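Local coordinates for protein inositol 2-dehydrogenase/D-chiro-inositol 3-dehydrogenase (Lactobacillus casei, PDB 4MIY) that oxidises myo-inositol and D-chiro-inositol to their keto forms, using NAD as the hydride acceptor bound in a Rossmann fold, at residues A[8-13]-A[39-44]; A[15-20]-A[71-76]. All coordinates share one frame; numbering follows the deposited sequence.

Contact 1: A[8-13]-A[39-44]; sequences IGTGAM and EAAEAA. With NAD (nicotinamide-adenine-dinucleotide), chain E.
Thr10 meets Ala40, Ala41 and Ala44 where the glycine-rich turn of the Rossmann fold runs beside helix 38-47. The turn joins strand 3-8 to helix 12-24, and its spacing fits the GxGxxG pattern of dinucleotide-binding folds. At the end of the strand, Ile8 lays CG2 against the adenine, 3.9 Å from C2A of NAD. Gly9 follows in a backbone conformation where a CB would jam against the preceding carbonyl O; the turn therefore calls for glycine. Thr10 carries the whole protein contact. With chi1 at 61°, OG1 lies between the backbone N and the carbonyl carbon and comes up against the helix backbone, 3.4 Å from C of Ala40, while CB rests 4.2 Å from CB of Ala44. The side chains of Ala40 and Ala41 are single methyls beside OG1, small enough to let the helix backbone come close to the turn. The backbone N of Thr10 is hydrogen-bonded to Asp35, which also binds NAD. Gly11, the N-cap of helix 12-24, leaves room for the cofactor: a side chain would run into O5B of NAD, which lies 3.3 Å from its CA. The first helical amides then grip the pyrophosphate, one on each phosphate, and the positive end of the helix dipole would probably favour its negative charge. Ala12 N reaches O2A of NAD at 3.1 Å. The bond from Met13 N to O2N of NAD is shorter, 2.8 Å, and nearly straight at 173°, while the Met13 chain bends at chi2 and brings CE within 3.7 Å of nicotinamide C4N.

Contact 2: A[15-20]-A[71-76]; sequences RAHIDR and FVVSFG. With NAD (nicotinamide-adenine-dinucleotide), chain E.
His17 and Phe71 form the aromatic part of this contact, an edge-to-face pair inside the Rossmann domain. The Phe71 edge is directed at the His17 face, with CD2 of Phe71 4.2 Å from CG of His17 and the ring planes at 62°. Both side chains place CG anti to their own carbonyl carbon (chi1 -80° in His17), which carries the imidazole from the helix toward the strand. Aliphatic packing completes the meeting: CG2 of Val73 lies at the imidazole edge, near its plane, 4.2 Å from CD2 of His17. The other branch of this valine, CG1, touches the nicotinamide ribose, 3.9 Å from O4D of NAD, and a branched side chain suits a place with a ring on one flank and a cofactor on the other.

Polar bonds use both nitrogens of the buried imidazole. Arg20 NE donates to ND1 of His17 over 3.1 Å; the acceptor lies in the guanidinium plane, whereas the donor is tilted out of the imidazole plane. NE2 is hydrogen-bonded to Glu96. A leucine in place of His17 would probably leave Arg20 NE and Glu96 without this shared polar partner and the Phe71 edge without its aromatic face.

Further cofactor contacts come from the residues after Val73. One face of the Phe75 ring receives the C8A edge of the adenine, with C8A 3.5 Å above the ring plane, while CB of Ser74 sits over the face of the same base, 3.5 Å from C5A.

Around this contact, Phe94 of the adjoining strand 92-95 stacks on Phe71 and meets His17 edge-to-face. Val286 of helix 279-294 packs on His17 and Phe71, and strand 69-72 runs between strands 3-8 and 92-95 in the parallel sheet.

How the contacts relate
Both contacts are buried and use helix 12-24 of the NAD-binding domain, contact 1 at its N-terminal end and contact 2 further along. Their centres are about 8 Å apart, and adjacent strands join them: Ile8 probably makes backbone hydrogen bonds to Phe71 and Val73. Met13 also packs against Val73. The chemistry differs with position. In contact 1, small residues bring the turn close to helix 38-47 while main-chain amides hold the pyrophosphate. Contact 2 relies on larger aromatic and aliphatic side chains between helix and sheet, with polar bonds about one imidazole. Each reaches the cofactor, the second by packing on the adenine and the nicotinamide ribose.

Contact 1: A[8-13]-A[39-44]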
# COMPACT_ATOMS: atom_id res chain seq x y z
N ILE A 8 -39.75 -17.79 3.76
CA ILE A 8 -39.91 -19.14 3.31
C ILE A 8 -38.54 -19.78 3.20
O ILE A 8 -37.79 -19.53 2.28
CB ILE A 8 -40.58 -19.17 1.96
CG1 ILE A 8 -41.91 -18.44 2.03
CG2 ILE A 8 -40.75 -20.60 1.46
CD1 ILE A 8 -42.40 -18.12 0.73
N GLY A 9 -38.24 -20.60 4.18
CA GLY A 9 -36.96 -21.24 4.31
C GLY A 9 -36.25 -20.59 5.43
O GLY A 9 -35.75 -19.50 5.29
N THR A 10 -36.16 -21.27 6.55
CA THR A 10 -35.50 -20.73 7.69
C THR A 10 -34.24 -21.52 8.07
O THR A 10 -34.09 -21.97 9.15
CB THR A 10 -36.45 -20.62 8.89
OG1 THR A 10 -36.92 -21.91 9.24
CG2 THR A 10 -37.65 -19.82 8.52
N GLY A 11 -33.33 -21.62 7.14
CA GLY A 11 -32.06 -22.25 7.40
C GLY A 11 -31.05 -21.18 7.72
O GLY A 11 -31.36 -20.21 8.34
N ALA A 12 -29.81 -21.42 7.32
CA ALA A 12 -28.72 -20.52 7.61
C ALA A 12 -28.95 -19.07 7.10
O ALA A 12 -28.88 -18.17 7.86
CB ALA A 12 -27.44 -21.07 7.02
N MET A 13 -29.20 -18.94 5.83
CA MET A 13 -29.32 -17.64 5.22
C MET A 13 -30.69 -17.07 5.55
O MET A 13 -30.84 -15.90 5.74
CB MET A 13 -29.06 -17.73 3.73
CG MET A 13 -28.98 -16.43 2.99
SD MET A 13 -27.79 -15.35 3.81
CE MET A 13 -27.35 -14.29 2.46
N GLU A 39 -39.69 -27.82 12.44
CA GLU A 39 -38.94 -27.59 13.60
C GLU A 39 -37.96 -26.43 13.42
O GLU A 39 -37.68 -25.70 14.34
CB GLU A 39 -38.14 -28.84 13.84
CG GLU A 39 -37.10 -28.70 14.82
CD GLU A 39 -37.66 -28.75 16.17
OE1 GLU A 39 -38.66 -29.48 16.33
OE2 GLU A 39 -37.13 -28.06 17.08
N ALA A 40 -37.44 -26.29 12.22
CA ALA A 40 -36.58 -25.19 11.91
C ALA A 40 -37.39 -23.90 11.99
O ALA A 40 -36.94 -22.94 12.56
CB ALA A 40 -35.99 -25.38 10.56
N ALA A 41 -38.58 -23.93 11.46
CA ALA A 41 -39.44 -22.76 11.48
C ALA A 41 -39.76 -22.33 12.87
O ALA A 41 -39.71 -21.18 13.19
CB ALA A 41 -40.65 -22.97 10.68
N GLU A 42 -40.04 -23.30 13.72
CA GLU A 42 -40.37 -23.00 15.08
C GLU A 42 -39.21 -22.42 15.86
O GLU A 42 -39.39 -21.59 16.70
CB GLU A 42 -40.96 -24.24 15.76
CG GLU A 42 -42.42 -24.47 15.43
CD GLU A 42 -42.94 -25.80 15.95
OE1 GLU A 42 -42.23 -26.42 16.75
OE2 GLU A 42 -44.02 -26.22 15.54
N ALA A 43 -38.01 -22.89 15.57
CA ALA A 43 -36.83 -22.36 16.21
C ALA A 43 -36.58 -20.89 15.83
O ALA A 43 -36.12 -20.11 16.63
CB ALA A 43 -35.64 -23.21 15.91
N ALA A 44 -36.91 -20.54 14.62
CA ALA A 44 -36.69 -19.19 14.16
C ALA A 44 -37.56 -18.24 14.92
O ALA A 44 -37.12 -17.21 15.39
CB ALA A 44 -36.97 -19.11 12.75
PA NAD E . -29.90 -24.19 4.21
O1A NAD E . -29.93 -25.55 3.71
O2A NAD E . -29.35 -23.86 5.44
O5B NAD E . -31.37 -23.65 4.47
C5B NAD E . -32.41 -23.79 3.60
C4B NAD E . -33.71 -23.99 4.39
O4B NAD E . -34.73 -24.16 3.44
C3B NAD E . -33.79 -25.29 5.17
O3B NAD E . -34.23 -25.04 6.45
C2B NAD E . -34.75 -26.16 4.41
O2B NAD E . -35.46 -27.06 5.23
C1B NAD E . -35.68 -25.16 3.83
N9A NAD E . -36.39 -25.59 2.65
C8A NAD E . -35.97 -26.31 1.66
N7A NAD E . -36.87 -26.42 0.69
C5A NAD E . -37.92 -25.74 1.09
C6A NAD E . -39.25 -25.44 0.59
N6A NAD E . -39.70 -25.86 -0.57
N1A NAD E . -40.00 -24.66 1.33
C2A NAD E . -39.64 -24.20 2.47
N3A NAD E . -38.47 -24.45 3.00
C4A NAD E . -37.59 -25.19 2.35
O3 NAD E . -29.34 -23.36 2.99
PN NAD E . -28.92 -21.78 2.98
O1N NAD E . -27.47 -21.69 3.09
O2N NAD E . -29.55 -21.10 4.05
O5D NAD E . -29.21 -21.31 1.56
C5D NAD E . -30.53 -20.95 1.23
C4D NAD E . -30.57 -20.15 -0.03
O4D NAD E . -29.82 -18.97 0.20
C3D NAD E . -29.95 -20.88 -1.17
O3D NAD E . -30.64 -20.54 -2.33
C2D NAD E . -28.54 -20.28 -1.15
O2D NAD E . -28.05 -20.38 -2.43
C1D NAD E . -28.82 -18.86 -0.78
N1N NAD E . -27.64 -18.18 -0.25
C2N NAD E . -27.21 -17.06 -0.82
C3N NAD E . -26.07 -16.39 -0.41
C7N NAD E . -25.63 -15.12 -1.08
O7N NAD E . -26.38 -14.43 -1.69
N7N NAD E . -24.40 -14.81 -0.92
C4N NAD E . -25.40 -16.89 0.70
C5N NAD E . -25.90 -18.04 1.27
C6N NAD E . -27.01 -18.67 0.77

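Contact 2: A[15-20]-A[71-76]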
# COMPACT_ATOMS: atom_id res chain seq x y z
N ARG A 15 -32.25 -17.51 8.40
CA ARG A 15 -32.16 -16.96 9.71
C ARG A 15 -31.35 -15.68 9.75
O ARG A 15 -31.60 -14.81 10.54
CB ARG A 15 -31.52 -17.96 10.66
CG ARG A 15 -32.40 -19.12 11.07
CD ARG A 15 -31.56 -20.24 11.75
NE ARG A 15 -31.07 -19.87 13.05
CZ ARG A 15 -31.76 -19.99 14.17
NH1 ARG A 15 -32.98 -20.49 14.16
NH2 ARG A 15 -31.23 -19.62 15.30
N ALA A 16 -30.36 -15.61 8.89
CA ALA A 16 -29.55 -14.41 8.81
C ALA A 16 -30.33 -13.22 8.24
O ALA A 16 -30.15 -12.14 8.67
CB ALA A 16 -28.31 -14.67 8.00
N HIS A 17 -31.21 -13.48 7.30
CA HIS A 17 -32.13 -12.44 6.82
C HIS A 17 -33.15 -12.04 7.89
O HIS A 17 -33.48 -10.91 8.02
CB HIS A 17 -32.83 -12.87 5.56
CG HIS A 17 -32.01 -12.72 4.33
ND1 HIS A 17 -31.18 -11.66 4.14
CD2 HIS A 17 -31.93 -13.47 3.22
CE1 HIS A 17 -30.59 -11.78 2.97
NE2 HIS A 17 -31.04 -12.87 2.38
N ILE A 18 -33.64 -13.01 8.64
CA ILE A 18 -34.50 -12.70 9.77
C ILE A 18 -33.82 -11.83 10.79
O ILE A 18 -34.38 -10.90 11.28
CB ILE A 18 -35.04 -13.98 10.45
CG1 ILE A 18 -35.98 -14.70 9.51
CG2 ILE A 18 -35.65 -13.67 11.81
CD1 ILE A 18 -36.44 -16.03 10.03
N ASP A 19 -32.59 -12.17 11.10
CA ASP A 19 -31.78 -11.36 11.98
C ASP A 19 -31.64 -9.92 11.45
O ASP A 19 -31.74 -8.98 12.17
CB ASP A 19 -30.41 -12.01 12.15
CG ASP A 19 -29.56 -11.28 13.12
OD1 ASP A 19 -30.00 -11.12 14.24
OD2 ASP A 19 -28.48 -10.85 12.76
N ARG A 20 -31.41 -9.81 10.16
CA ARG A 20 -31.32 -8.53 9.50
C ARG A 20 -32.60 -7.72 9.68
O ARG A 20 -32.56 -6.61 10.09
CB ARG A 20 -30.97 -8.69 8.01
CG ARG A 20 -29.46 -8.73 7.75
CD ARG A 20 -29.04 -8.81 6.32
NE ARG A 20 -29.08 -10.14 5.79
CZ ARG A 20 -28.11 -11.03 5.89
NH1 ARG A 20 -26.99 -10.76 6.50
NH2 ARG A 20 -28.26 -12.19 5.34
N PHE A 71 -39.63 -13.29 1.60
CA PHE A 71 -38.26 -13.66 1.34
C PHE A 71 -38.18 -15.14 1.05
O PHE A 71 -38.63 -15.91 1.83
CB PHE A 71 -37.37 -13.32 2.53
CG PHE A 71 -36.94 -11.88 2.58
CD1 PHE A 71 -37.85 -10.89 2.66
CD2 PHE A 71 -35.63 -11.56 2.56
CE1 PHE A 71 -37.45 -9.61 2.72
CE2 PHE A 71 -35.26 -10.28 2.58
CZ PHE A 71 -36.16 -9.31 2.68
N VAL A 72 -37.65 -15.51 -0.09
CA VAL A 72 -37.53 -16.92 -0.45
C VAL A 72 -36.10 -17.35 -0.26
O VAL A 72 -35.24 -16.95 -1.00
CB VAL A 72 -37.91 -17.18 -1.85
CG1 VAL A 72 -37.93 -18.65 -2.12
CG2 VAL A 72 -39.22 -16.52 -2.21
N VAL A 73 -35.89 -18.16 0.74
CA VAL A 73 -34.56 -18.54 1.17
C VAL A 73 -34.41 -20.05 1.38
O VAL A 73 -33.72 -20.48 2.24
CB VAL A 73 -34.14 -17.78 2.44
CG1 VAL A 73 -32.63 -17.62 2.49
CG2 VAL A 73 -34.79 -16.41 2.52
N SER A 74 -35.11 -20.80 0.56
CA SER A 74 -35.14 -22.25 0.62
C SER A 74 -34.01 -22.80 -0.24
O SER A 74 -33.19 -22.05 -0.69
CB SER A 74 -36.49 -22.73 0.14
OG SER A 74 -36.82 -22.23 -1.12
N PHE A 75 -33.95 -24.10 -0.46
CA PHE A 75 -32.96 -24.65 -1.37
C PHE A 75 -33.12 -24.00 -2.71
O PHE A 75 -34.19 -23.65 -3.10
CB PHE A 75 -33.12 -26.18 -1.58
CG PHE A 75 -33.02 -27.03 -0.33
CD1 PHE A 75 -32.25 -26.69 0.73
CD2 PHE A 75 -33.72 -28.24 -0.28
CE1 PHE A 75 -32.18 -27.47 1.81
CE2 PHE A 75 -33.65 -29.02 0.80
CZ PHE A 75 -32.88 -28.65 1.85
N GLY A 76 -32.03 -23.84 -3.44
CA GLY A 76 -32.12 -23.23 -4.73
C GLY A 76 -33.14 -23.83 -5.69
O GLY A 76 -33.84 -23.13 -6.36
PA NAD E . -29.90 -24.19 4.21
O1A NAD E . -29.93 -25.55 3.71
O2A NAD E . -29.35 -23.86 5.44
O5B NAD E . -31.37 -23.65 4.47
C5B NAD E . -32.41 -23.79 3.60
C4B NAD E . -33.71 -23.99 4.39
O4B NAD E . -34.73 -24.16 3.44
C3B NAD E . -33.79 -25.29 5.17
O3B NAD E . -34.23 -25.04 6.45
C2B NAD E . -34.75 -26.16 4.41
O2B NAD E . -35.46 -27.06 5.23
C1B NAD E . -35.68 -25.16 3.83
N9A NAD E . -36.39 -25.59 2.65
C8A NAD E . -35.97 -26.31 1.66
N7A NAD E . -36.87 -26.42 0.69
C5A NAD E . -37.92 -25.74 1.09
C6A NAD E . -39.25 -25.44 0.59
N6A NAD E . -39.70 -25.86 -0.57
N1A NAD E . -40.00 -24.66 1.33
C2A NAD E . -39.64 -24.20 2.47
N3A NAD E . -38.47 -24.45 3.00
C4A NAD E . -37.59 -25.19 2.35
O3 NAD E . -29.34 -23.36 2.99
PN NAD E . -28.92 -21.78 2.98
O1N NAD E . -27.47 -21.69 3.09
O2N NAD E . -29.55 -21.10 4.05
O5D NAD E . -29.21 -21.31 1.56
C5D NAD E . -30.53 -20.95 1.23
C4D NAD E . -30.57 -20.15 -0.03
O4D NAD E . -29.82 -18.97 0.20
C3D NAD E . -29.95 -20.88 -1.17
O3D NAD E . -30.64 -20.54 -2.33
C2D NAD E . -28.54 -20.28 -1.15
O2D NAD E . -28.05 -20.38 -2.43
C1D NAD E . -28.82 -18.86 -0.78
N1N NAD E . -27.64 -18.18 -0.25
C2N NAD E . -27.21 -17.06 -0.82
C3N NAD E . -26.07 -16.39 -0.41
C7N NAD E . -25.63 -15.12 -1.08
O7N NAD E . -26.38 -14.43 -1.69
N7N NAD E . -24.40 -14.81 -0.92
C4N NAD E . -25.40 -16.89 0.70
C5N NAD E . -25.90 -18.04 1.27
C6N NAD E . -27.01 -18.67 0.77